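PDB 4Z0C: toll-like receptor 13 from Mus musculus, which recognizes bacterial 23S rRNA through its leucine-rich-repeat ectodomain and signals by way of MYD88 and TRAF6 to activate NF-kappa-B and the inflammatory response. Local coordinates for residues I23-L26 with T27-I30. Sequence-based numbering, arbitrary orientation.
With NAG (2-acetamido-2-deoxy-beta-D-glucopyranose), chain S.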
ATOM      1  N   ILE A  23       5.910  19.379  28.925  1.00 32.37           N
ATOM      2  CA  ILE A  23       6.593  20.332  29.778  1.00 29.47           C
ATOM      3  C   ILE A  23       5.609  21.318  30.375  1.00 39.77           C
ATOM      4  O   ILE A  23       4.773  21.900  29.678  1.00 43.13           O
ATOM      5  CB  ILE A  23       7.684  21.091  29.002  1.00 34.35           C
ATOM      6  CG1 ILE A  23       8.833  20.146  28.646  1.00 35.34           C
ATOM      7  CG2 ILE A  23       8.200  22.289  29.802  1.00 25.44           C
ATOM      8  CD1 ILE A  23       9.830  20.735  27.647  1.00 39.36           C
ATOM      9  N   THR A  24       5.715  21.514  31.678  1.00 46.65           N
ATOM     10  CA  THR A  24       4.798  22.404  32.352  1.00 53.20           C
ATOM     11  C   THR A  24       5.541  23.514  33.077  1.00 58.77           C
ATOM     12  O   THR A  24       5.005  24.606  33.255  1.00 66.01           O
ATOM     13  CB  THR A  24       3.895  21.628  33.316  1.00 57.63           C
ATOM     14  OG1 THR A  24       2.903  22.513  33.842  1.00 66.58           O
ATOM     15  CG2 THR A  24       4.703  21.051  34.462  1.00 57.15           C
ATOM     16  N   ASN A  25       6.787  23.236  33.453  1.00 55.06           N
ATOM     17  CA  ASN A  25       7.646  24.202  34.134  1.00 48.65           C
ATOM     18  C   ASN A  25       8.804  24.644  33.229  1.00 41.72           C
ATOM     19  O   ASN A  25       9.778  23.913  33.038  1.00 36.53           O
ATOM     20  CB  ASN A  25       8.156  23.593  35.449  1.00 50.90           C
ATOM     21  CG  ASN A  25       8.782  24.618  36.381  1.00 51.25           C
ATOM     22  OD1 ASN A  25       9.605  25.435  35.964  1.00 48.15           O
ATOM     23  ND2 ASN A  25       8.384  24.578  37.660  1.00 60.90           N
ATOM     24  N   LEU A  26       8.679  25.843  32.670  1.00 38.77           N
ATOM     25  CA  LEU A  26       9.619  26.347  31.666  1.00 38.08           C
ATOM     26  C   LEU A  26      11.064  26.411  32.168  1.00 40.49           C
ATOM     27  O   LEU A  26      11.993  25.928  31.503  1.00 37.76           O
ATOM     28  CB  LEU A  26       9.177  27.730  31.168  1.00 30.87           C
ATOM     29  CG  LEU A  26      10.167  28.449  30.252  1.00 31.94           C
ATOM     30  CD1 LEU A  26      10.425  27.624  29.014  1.00 37.48           C
ATOM     31  CD2 LEU A  26       9.647  29.835  29.872  1.00 36.96           C
ATOM     32  N   THR A  27      11.247  27.030  33.330  1.00 43.91           N
ATOM     33  CA  THR A  27      12.569  27.168  33.940  1.00 47.08           C
ATOM     34  C   THR A  27      13.298  25.842  34.208  1.00 45.84           C
ATOM     35  O   THR A  27      14.460  25.684  33.824  1.00 40.50           O
ATOM     36  CB  THR A  27      12.483  27.973  35.234  1.00 41.42           C
ATOM     37  OG1 THR A  27      12.342  29.353  34.895  1.00 41.89           O
ATOM     38  CG2 THR A  27      13.743  27.789  36.049  1.00 56.08           C
ATOM     39  N   GLU A  28      12.619  24.891  34.844  1.00 49.48           N
ATOM     40  CA  GLU A  28      13.215  23.574  35.073  1.00 50.97           C
ATOM     41  C   GLU A  28      13.641  22.914  33.771  1.00 49.11           C
ATOM     42  O   GLU A  28      14.788  22.490  33.635  1.00 48.37           O
ATOM     43  CB  GLU A  28      12.256  22.657  35.835  1.00 51.73           C
ATOM     44  CG  GLU A  28      12.227  22.931  37.331  1.00 64.17           C
ATOM     45  CD  GLU A  28      13.630  23.070  37.938  1.00 68.68           C
ATOM     46  OE1 GLU A  28      14.101  24.214  38.116  1.00 66.11           O
ATOM     47  OE2 GLU A  28      14.257  22.030  38.242  1.00 72.54           O
ATOM     48  N   ALA A  29      12.731  22.888  32.799  1.00 44.00           N
ATOM     49  CA  ALA A  29      12.990  22.231  31.528  1.00 37.24           C
ATOM     50  C   ALA A  29      14.255  22.746  30.831  1.00 35.01           C
ATOM     51  O   ALA A  29      15.013  21.975  30.276  1.00 35.84           O
ATOM     52  CB  ALA A  29      11.774  22.366  30.612  1.00 37.12           C
ATOM     53  N   ILE A  30      14.509  24.041  30.868  1.00 37.67           N
ATOM     54  CA  ILE A  30      15.686  24.537  30.159  1.00 45.00           C
ATOM     55  C   ILE A  30      16.938  24.744  31.025  1.00 37.42           C
ATOM     56  O   ILE A  30      17.963  25.196  30.521  1.00 39.47           O
ATOM     57  CB  ILE A  30      15.366  25.831  29.394  1.00 46.98           C
ATOM     58  CG1 ILE A  30      15.041  26.967  30.368  1.00 49.06           C
ATOM     59  CG2 ILE A  30      14.199  25.603  28.467  1.00 50.89           C
ATOM     60  CD1 ILE A  30      14.397  28.170  29.698  1.00 53.35           C
TER
HETATM   61  C1  NAG S 915       9.207  25.406  38.521  1.00 70.40           C
HETATM   62  C2  NAG S 915       8.236  26.214  39.395  1.00 72.69           C
HETATM   63  C3  NAG S 915       8.920  26.926  40.568  1.00 78.82           C
HETATM   64  C4  NAG S 915       9.960  26.047  41.264  1.00 80.52           C
HETATM   65  C5  NAG S 915      10.879  25.384  40.238  1.00 73.75           C
HETATM   66  C6  NAG S 915      11.933  24.494  40.900  1.00 72.16           C
HETATM   67  C7  NAG S 915       6.198  27.057  38.331  1.00 75.95           C
HETATM   68  C8  NAG S 915       5.697  27.673  37.055  1.00 68.67           C
HETATM   69  N2  NAG S 915       7.505  27.182  38.590  1.00 73.07           N
HETATM   70  O3  NAG S 915       7.941  27.320  41.510  1.00 79.44           O
HETATM   71  O4  NAG S 915      10.713  26.821  42.182  1.00 82.75           O
HETATM   72  O5  NAG S 915      10.114  24.638  39.306  1.00 69.97           O
HETATM   73  O6  NAG S 915      11.357  23.572  41.803  1.00 73.98           O
HETATM   74  O7  NAG S 915       5.414  26.467  39.078  1.00 79.60           O
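Asn25 begins the short helix 26-30 from its N-cap position, its side-chain OD1 accepting from Glu28 N at 3.3 Å. The bond is almost straight at the hydrogen (178°), although the donor stands above the plane of the amide carbonyl. With CG anti to the backbone N (chi1 -166°), the amide is carried forward beside its own carbonyl, and OD1 faces Glu28 N. Asparagine suits the N-cap because its short side chain offers a carbonyl oxygen to an N-H that has no earlier helical carbonyl to bond. Asn25 O also takes Ala29 N at 3.1 Å, and one residue on Ile30 N bonds to Leu26 O at 3.2 Å.

The buried side is apolar and closest-packed where small Ala29 sets its CB 3.7 Å from Ile23 CG2. Leu26 CD1 and Ile30 CD1 touch more loosely, at 4.1 Å, though Ile30 CG1 lies 3.4 Å from Leu26 O. This turn lies near the N-terminal end of the leucine-rich-repeat solenoid; Leu26 touches Leu42 and Ile30 touches Phe55, both in the first repeat.

Away from that core, Asn25 ND2 is bonded covalently to C1 of an N-acetylglucosamine, so a single amide both caps the helix and bears the glycan; Thr27 completes the Asn-X-Thr sequon. On the solvent side the exposed Glu28, whose charge suits water, bends at chi2 (-46°) and runs beside the sugar ring, its CG 3.4 Å from the ring oxygen O5.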